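Local coordinates for putative antitoxin HigA3 (Mycobacterium tuberculosis H37Rv, PDB 6LTZ), which probably serves as the antitoxin of a type II toxin-antitoxin system, a DNA-binding protein whose cognate toxin would be HigB3, at residues H39-A42 with E43-K46; S76-E79 with L80-Q84; A98-E102 with N103-L107. All blocks are in the same frame, centred on the assembly; numbering follows the deposited sequence.

Contact 1: residues H39-A42 with E43-K46; sequences HRLA and EIRK
The carboxylate of E43 folds back over the start of its own helix to meet the backbone of R40, the N-cap residue. OE1 of E43 accepts a hydrogen bond from N of R40 at 3.2 Å; the bond is bent, with an N-H...O angle of 140°, although the donor approaches OE1 nearly along its C-O axis. The chain of E43 gets there extended beyond CG, with chi1 at -101°, away from the usual staggered values. This is the solvent side of the contact and the looser one: the R40 side chain bends at chi2 and chi3, and its NE stays 4.5 Å from OE1 of E43, with the oxygen well out of the guanidinium plane, so it probably adds no more than a general attraction between opposite charges.

The opposite character belongs to the first turn of the helix. N of R45 donates to O of L41 at 3.1 Å in the carbonyl plane, and N of K46 reaches O of A42 at 2.9 Å, both bonds being nearly straight. Behind them the buried side chains of L41 and I44 touch each other lightly, CD2 of L41 lying 4.4 Å from CD1 of I44; L41 also packs on L83 of helix 80-89, and I44 on L90 and on V105 of the second subunit. R45 also turns inward, where its NE forms a salt bridge with E71 of helix 64-72. The E43 to R40 bond is one half of a capping box, here closing the N-terminus of the first helix of a Cro/C1-type helix-turn-helix domain.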
loop_
_atom_site.group_PDB
_atom_site.type_symbol
_atom_site.label_atom_id
_atom_site.label_comp_id
_atom_site.label_asym_id
_atom_site.label_seq_id
_atom_site.Cartn_x
_atom_site.Cartn_y
_atom_site.Cartn_z
ATOM N N HIS A 39 -7.646 -11.236 5.860
ATOM C CA HIS A 39 -6.283 -11.725 5.809
ATOM C C HIS A 39 -5.794 -11.952 4.376
ATOM O O HIS A 39 -4.605 -11.807 4.092
ATOM C CB HIS A 39 -6.193 -13.018 6.635
ATOM C CG HIS A 39 -4.806 -13.561 6.783
ATOM N ND1 HIS A 39 -3.674 -12.806 6.562
ATOM C CD2 HIS A 39 -4.370 -14.792 7.146
ATOM C CE1 HIS A 39 -2.600 -13.551 6.772
ATOM N NE2 HIS A 39 -2.999 -14.758 7.129
ATOM N N ARG A 40 -6.733 -12.243 3.477
ATOM C CA ARG A 40 -6.432 -12.626 2.099
ATOM C C ARG A 40 -7.121 -11.726 1.045
ATOM O O ARG A 40 -8.247 -11.275 1.257
ATOM C CB ARG A 40 -6.863 -14.083 1.893
ATOM C CG ARG A 40 -5.791 -15.035 1.433
ATOM C CD ARG A 40 -5.342 -15.985 2.551
ATOM N NE ARG A 40 -6.449 -16.690 3.198
ATOM C CZ ARG A 40 -6.315 -17.447 4.284
ATOM N NH1 ARG A 40 -5.119 -17.606 4.833
ATOM N NH2 ARG A 40 -7.369 -18.050 4.821
ATOM N N LEU A 41 -6.472 -11.479 -0.093
ATOM C CA LEU A 41 -7.133 -10.724 -1.159
ATOM C C LEU A 41 -8.330 -11.506 -1.698
ATOM O O LEU A 41 -9.367 -10.929 -2.018
ATOM C CB LEU A 41 -6.157 -10.401 -2.287
ATOM C CG LEU A 41 -5.062 -9.385 -1.958
ATOM C CD1 LEU A 41 -4.095 -9.236 -3.120
ATOM C CD2 LEU A 41 -5.658 -8.038 -1.588
ATOM N N ALA A 42 -8.178 -12.824 -1.781
ATOM C CA ALA A 42 -9.229 -13.701 -2.293
ATOM C C ALA A 42 -10.529 -13.588 -1.493
ATOM O O ALA A 42 -11.616 -13.595 -2.071
ATOM C CB ALA A 42 -8.743 -15.136 -2.305
ATOM N N GLU A 43 -10.405 -13.493 -0.170
ATOM C CA GLU A 43 -11.547 -13.309 0.730
ATOM C C GLU A 43 -12.395 -12.125 0.301
ATOM O O GLU A 43 -13.625 -12.201 0.219
ATOM C CB GLU A 43 -11.070 -13.083 2.166
ATOM C CG GLU A 43 -11.162 -14.281 3.087
ATOM C CD GLU A 43 -10.630 -13.971 4.476
ATOM O OE1 GLU A 43 -9.434 -13.627 4.595
ATOM O OE2 GLU A 43 -11.414 -14.050 5.446
ATOM N N ILE A 44 -11.696 -11.024 0.054
ATOM C CA ILE A 44 -12.281 -9.779 -0.404
ATOM C C ILE A 44 -13.028 -9.969 -1.723
ATOM O O ILE A 44 -14.194 -9.597 -1.840
ATOM C CB ILE A 44 -11.181 -8.707 -0.563
ATOM C CG1 ILE A 44 -10.584 -8.367 0.802
ATOM C CG2 ILE A 44 -11.713 -7.466 -1.227
ATOM C CD1 ILE A 44 -9.351 -7.499 0.738
ATOM N N ARG A 45 -12.354 -10.563 -2.702
ATOM C CA ARG A 45 -12.946 -10.798 -4.016
ATOM C C ARG A 45 -14.242 -11.596 -3.906
ATOM O O ARG A 45 -15.265 -11.214 -4.472
ATOM C CB ARG A 45 -11.952 -11.521 -4.935
ATOM C CG ARG A 45 -12.533 -11.905 -6.294
ATOM C CD ARG A 45 -11.456 -12.350 -7.280
ATOM N NE ARG A 45 -10.667 -13.476 -6.786
ATOM C CZ ARG A 45 -11.100 -14.732 -6.738
ATOM N NH1 ARG A 45 -12.327 -15.030 -7.146
ATOM N NH2 ARG A 45 -10.307 -15.689 -6.272
ATOM N N LYS A 46 -14.201 -12.686 -3.146
ATOM C CA LYS A 46 -15.324 -13.618 -3.072
ATOM C C LYS A 46 -16.541 -13.075 -2.321
ATOM O O LYS A 46 -17.660 -13.538 -2.535
ATOM C CB LYS A 46 -14.868 -14.929 -2.428
ATOM C CG LYS A 46 -13.903 -15.738 -3.289
ATOM C CD LYS A 46 -13.268 -16.875 -2.500
ATOM C CE LYS A 46 -13.183 -18.150 -3.326
ATOM N NZ LYS A 46 -11.858 -18.321 -3.985
#

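Contact 2: residues S76-E79 with L80-Q84; sequences SHTE and LGTLQ. With GOL (glycerol), chain C.
A glycerol, probably from the crystallisation liquor, stands between E79 and T82 at the start of helix 80-89 and joins them through a single hydroxyl. Its O2 accepts from N of E79, the N-cap residue, at 3.0 Å in an almost straight bond of 172°, and hydrogen-bonds OG1 of T82 at 2.9 Å. OG1 of T82 lies beside its own backbone N (chi1 -62°), which brings it within bonding distance of O2 of the glycerol. The third residue of the helix thus reaches the N-cap amide through a borrowed oxygen, not directly.

The peptide oxygen of E79 is gripped twice. N of L83 comes to O of E79 at 3.2 Å, almost in line with the carbonyl, and makes the regular helical bond. N of T82 lies 3.0 Å from the same O of E79 but well above the carbonyl plane, in a more bent bond of 132°. Next to this pair the CG2 methyl of T78, anti to its backbone N, packs 3.9 Å from CB of T82, and the two threonine side chains cross at about a right angle against L70 of helix 64-72.

The second subunit also borders this turn. L80 packs on L83 of the second subunit, and backbone hydrogen bonds link S76, T78, L80 and G81 to that subunit, while OE1 of E79 makes weak hydrogen bonds to H77 of that subunit and to H112 of its own chain's C-terminal histidine tag. The whole is a helix N-terminus with E79 at the N-cap, its amide bound by glycerol, where helix 80-89 of the Cro/C1-type domain enters the dimer interface.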
loop_
_atom_site.group_PDB
_atom_site.type_symbol
_atom_site.label_atom_id
_atom_site.label_comp_id
_atom_site.label_asym_id
_atom_site.label_seq_id
_atom_site.Cartn_x
_atom_site.Cartn_y
_atom_site.Cartn_z
ATOM N N SER A 76 4.627 -8.747 0.382
ATOM C CA SER A 76 5.734 -7.873 0.769
ATOM C C SER A 76 6.422 -7.229 -0.422
ATOM O O SER A 76 6.892 -6.098 -0.328
ATOM C CB SER A 76 6.771 -8.637 1.592
ATOM O OG SER A 76 6.197 -9.160 2.775
ATOM N N HIS A 77 6.494 -7.944 -1.541
ATOM C CA HIS A 77 7.190 -7.416 -2.704
ATOM C C HIS A 77 6.214 -6.941 -3.783
ATOM O O HIS A 77 6.597 -6.708 -4.927
ATOM C CB HIS A 77 8.156 -8.465 -3.257
ATOM C CG HIS A 77 9.230 -8.853 -2.287
ATOM N ND1 HIS A 77 9.082 -9.886 -1.386
ATOM C CD2 HIS A 77 10.457 -8.327 -2.058
ATOM C CE1 HIS A 77 10.178 -9.989 -0.653
ATOM N NE2 HIS A 77 11.028 -9.055 -1.041
ATOM N N THR A 78 4.956 -6.779 -3.398
ATOM C CA THR A 78 3.937 -6.265 -4.312
ATOM C C THR A 78 3.941 -4.738 -4.314
ATOM O O THR A 78 3.905 -4.112 -3.252
ATOM C CB THR A 78 2.544 -6.782 -3.929
ATOM O OG1 THR A 78 2.546 -8.211 -3.979
ATOM C CG2 THR A 78 1.482 -6.251 -4.887
ATOM N N GLU A 79 4.000 -4.139 -5.503
ATOM C CA GLU A 79 3.988 -2.683 -5.617
ATOM C C GLU A 79 2.616 -2.113 -5.261
ATOM O O GLU A 79 1.587 -2.740 -5.521
ATOM C CB GLU A 79 4.384 -2.245 -7.030
ATOM C CG GLU A 79 5.760 -2.731 -7.464
ATOM C CD GLU A 79 6.205 -2.144 -8.794
ATOM O OE1 GLU A 79 5.410 -1.427 -9.437
ATOM O OE2 GLU A 79 7.358 -2.399 -9.193
ATOM N N LEU A 80 2.609 -0.922 -4.669
ATOM C CA LEU A 80 1.364 -0.246 -4.305
ATOM C C LEU A 80 0.412 -0.136 -5.492
ATOM O O LEU A 80 -0.789 -0.364 -5.356
ATOM C CB LEU A 80 1.654 1.150 -3.750
ATOM C CG LEU A 80 1.806 1.300 -2.236
ATOM C CD1 LEU A 80 2.587 0.151 -1.626
ATOM C CD2 LEU A 80 2.447 2.643 -1.880
ATOM N N GLY A 81 0.961 0.216 -6.653
ATOM C CA GLY A 81 0.165 0.379 -7.856
ATOM C C GLY A 81 -0.489 -0.905 -8.324
ATOM O O GLY A 81 -1.528 -0.877 -8.977
ATOM N N THR A 82 0.125 -2.038 -8.001
ATOM C CA THR A 82 -0.442 -3.330 -8.369
ATOM C C THR A 82 -1.638 -3.645 -7.481
ATOM O O THR A 82 -2.683 -4.097 -7.960
ATOM C CB THR A 82 0.606 -4.453 -8.270
ATOM O OG1 THR A 82 1.661 -4.186 -9.199
ATOM C CG2 THR A 82 -0.010 -5.794 -8.604
ATOM N N LEU A 83 -1.495 -3.377 -6.187
ATOM C CA LEU A 83 -2.608 -3.529 -5.263
ATOM C C LEU A 83 -3.734 -2.562 -5.629
ATOM O O LEU A 83 -4.912 -2.909 -5.543
ATOM C CB LEU A 83 -2.153 -3.292 -3.821
ATOM C CG LEU A 83 -3.222 -3.467 -2.743
ATOM C CD1 LEU A 83 -3.825 -4.865 -2.800
ATOM C CD2 LEU A 83 -2.643 -3.200 -1.355
ATOM N N GLN A 84 -3.369 -1.352 -6.043
ATOM C CA GLN A 84 -4.369 -0.358 -6.448
ATOM C C GLN A 84 -5.206 -0.893 -7.608
ATOM O O GLN A 84 -6.430 -0.764 -7.616
ATOM C CB GLN A 84 -3.695 0.962 -6.840
ATOM C CG GLN A 84 -4.645 2.171 -6.951
ATOM C CD GLN A 84 -5.371 2.252 -8.288
ATOM O OE1 GLN A 84 -4.896 1.736 -9.299
ATOM N NE2 GLN A 84 -6.529 2.910 -8.295
HETATM C C1 GOL C . 4.110 -6.084 -10.351
HETATM O O1 GOL C . 4.853 -4.904 -10.553
HETATM C C2 GOL C . 4.426 -6.620 -8.975
HETATM O O2 GOL C . 3.881 -5.732 -8.030
HETATM C C3 GOL C . 3.820 -7.987 -8.745
HETATM O O3 GOL C . 3.455 -8.108 -7.388
#

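Contact 3: residues A98-E102 with N103-L107; sequences AEFGE and NTVEL
The ring of F100 is met at its edge, near its plane, by the CG2 methyl of V105, which lies 3.8 Å from CE2 of F100; the two side chains cross obliquely on the face of the sheet that also carries A98. With chi1 of V105 at -175°, CG2 is anti to the carbonyl carbon and turned to the ring edge. Further in, CB of A98 sits 4.3 Å from CB of V105. The other flat group, the amide of N103, is tied to the backbone by a water that donates to OD1 of N103 and to O of F100, each at 2.8 Å.

The strands are stitched at two hydrogen-bonded pairs. N of A98 to O of V105 is short, 2.7 Å, and N of V105 returns to O of A98 in a straight bond of 174°. At the end, N of F100 donates to O of N103 at 2.8 Å, while the reverse bond, N of N103 to O of F100, is weak. G101, with positive phi, takes the first corner. The antiparallel strands form a beta hairpin with a two-residue loop, G101-E102, in a type II' turn, and its sheet continues into a strand of the second subunit.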
loop_
_atom_site.group_PDB
_atom_site.type_symbol
_atom_site.label_atom_id
_atom_site.label_comp_id
_atom_site.label_asym_id
_atom_site.label_seq_id
_atom_site.Cartn_x
_atom_site.Cartn_y
_atom_site.Cartn_z
ATOM N N ALA A 98 -1.000 6.145 6.731
ATOM C CA ALA A 98 0.060 5.949 7.713
ATOM C C ALA A 98 -0.393 6.574 9.020
ATOM O O ALA A 98 -0.540 7.790 9.111
ATOM C CB ALA A 98 1.364 6.559 7.236
ATOM N N GLU A 99 -0.641 5.742 10.025
ATOM C CA GLU A 99 -1.190 6.242 11.277
ATOM C C GLU A 99 -0.094 6.512 12.299
ATOM O O GLU A 99 0.694 5.629 12.622
ATOM C CB GLU A 99 -2.216 5.262 11.838
ATOM C CG GLU A 99 -3.446 5.130 10.958
ATOM C CD GLU A 99 -4.587 4.421 11.652
ATOM O OE1 GLU A 99 -5.738 4.889 11.528
ATOM O OE2 GLU A 99 -4.334 3.396 12.320
ATOM N N PHE A 100 -0.052 7.744 12.798
ATOM C CA PHE A 100 0.988 8.152 13.737
ATOM C C PHE A 100 0.391 8.681 15.045
ATOM O O PHE A 100 0.771 9.750 15.527
ATOM C CB PHE A 100 1.892 9.209 13.091
ATOM C CG PHE A 100 2.671 8.702 11.897
ATOM C CD1 PHE A 100 3.708 7.800 12.063
ATOM C CD2 PHE A 100 2.373 9.138 10.620
ATOM C CE1 PHE A 100 4.425 7.327 10.976
ATOM C CE2 PHE A 100 3.090 8.673 9.524
ATOM C CZ PHE A 100 4.123 7.766 9.708
ATOM N N GLY A 101 -0.539 7.923 15.620
ATOM C CA GLY A 101 -1.213 8.341 16.836
ATOM C C GLY A 101 -2.131 9.525 16.598
ATOM O O GLY A 101 -3.136 9.404 15.901
ATOM N N GLU A 102 -1.786 10.677 17.172
ATOM C CA GLU A 102 -2.617 11.875 17.043
ATOM C C GLU A 102 -2.562 12.447 15.635
ATOM O O GLU A 102 -3.397 13.269 15.257
ATOM C CB GLU A 102 -2.186 12.955 18.036
ATOM C CG GLU A 102 -1.652 12.435 19.347
ATOM C CD GLU A 102 -2.710 12.319 20.418
ATOM O OE1 GLU A 102 -2.351 12.430 21.611
ATOM O OE2 GLU A 102 -3.894 12.115 20.071
ATOM N N ASN A 103 -1.568 12.018 14.866
ATOM C CA ASN A 103 -1.401 12.505 13.508
ATOM C C ASN A 103 -1.521 11.388 12.484
ATOM O O ASN A 103 -1.255 10.224 12.777
ATOM C CB ASN A 103 -0.057 13.210 13.361
ATOM C CG ASN A 103 0.062 14.413 14.272
ATOM O OD1 ASN A 103 0.652 14.333 15.348
ATOM N ND2 ASN A 103 -0.516 15.532 13.851
ATOM N N THR A 104 -1.906 11.768 11.274
ATOM C CA THR A 104 -2.233 10.815 10.232
ATOM C C THR A 104 -1.747 11.321 8.882
ATOM O O THR A 104 -1.875 12.502 8.579
ATOM C CB THR A 104 -3.753 10.572 10.190
ATOM O OG1 THR A 104 -4.144 9.821 11.345
ATOM C CG2 THR A 104 -4.142 9.811 8.962
ATOM N N VAL A 105 -1.175 10.433 8.076
ATOM C CA VAL A 105 -0.775 10.790 6.722
ATOM C C VAL A 105 -1.439 9.861 5.711
ATOM O O VAL A 105 -1.225 8.652 5.742
ATOM C CB VAL A 105 0.756 10.720 6.533
ATOM C CG1 VAL A 105 1.135 11.221 5.152
ATOM C CG2 VAL A 105 1.466 11.529 7.602
ATOM N N GLU A 106 -2.250 10.416 4.819
ATOM C CA GLU A 106 -2.856 9.591 3.782
ATOM C C GLU A 106 -2.064 9.682 2.489
ATOM O O GLU A 106 -1.707 10.767 2.031
ATOM C CB GLU A 106 -4.314 9.979 3.533
ATOM C CG GLU A 106 -4.910 9.273 2.325
ATOM C CD GLU A 106 -6.391 8.993 2.467
ATOM O OE1 GLU A 106 -7.017 9.551 3.392
ATOM O OE2 GLU A 106 -6.926 8.212 1.650
ATOM N N LEU A 107 -1.783 8.524 1.910
ATOM C CA LEU A 107 -1.035 8.453 0.666
ATOM C C LEU A 107 -1.965 8.679 -0.517
ATOM O O LEU A 107 -3.084 8.170 -0.543
ATOM C CB LEU A 107 -0.336 7.098 0.530
ATOM C CG LEU A 107 0.934 6.821 1.340
ATOM C CD1 LEU A 107 0.702 6.922 2.839
ATOM C CD2 LEU A 107 1.479 5.444 0.984
HETATM O O HOH W 1 2.305 12.039 15.583
#

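Contacts 1, 2 and 3 follow one another along the chain. Contact 1 opens helix 41-47 and contact 2 opens helix 80-89, both within the helix-turn-helix domain, their centres about 15 Å apart on opposite sides of the chain's centre; L41 CD2 and L83 CD1 pack at 3.9 Å. Contact 3 forms the turn end of the hairpin of strands 93-100 and 103-107. Its centre is about 20 Å from that of contact 2 and about 25 Å from that of contact 1, yet L80 CD2 still touches L107 CD2 at 4.1 Å. Contacts 1 and 3 do not touch within the chain. All three reach the second subunit, so helix starts and hairpin alike take part in the dimer of this DNA-binding protein.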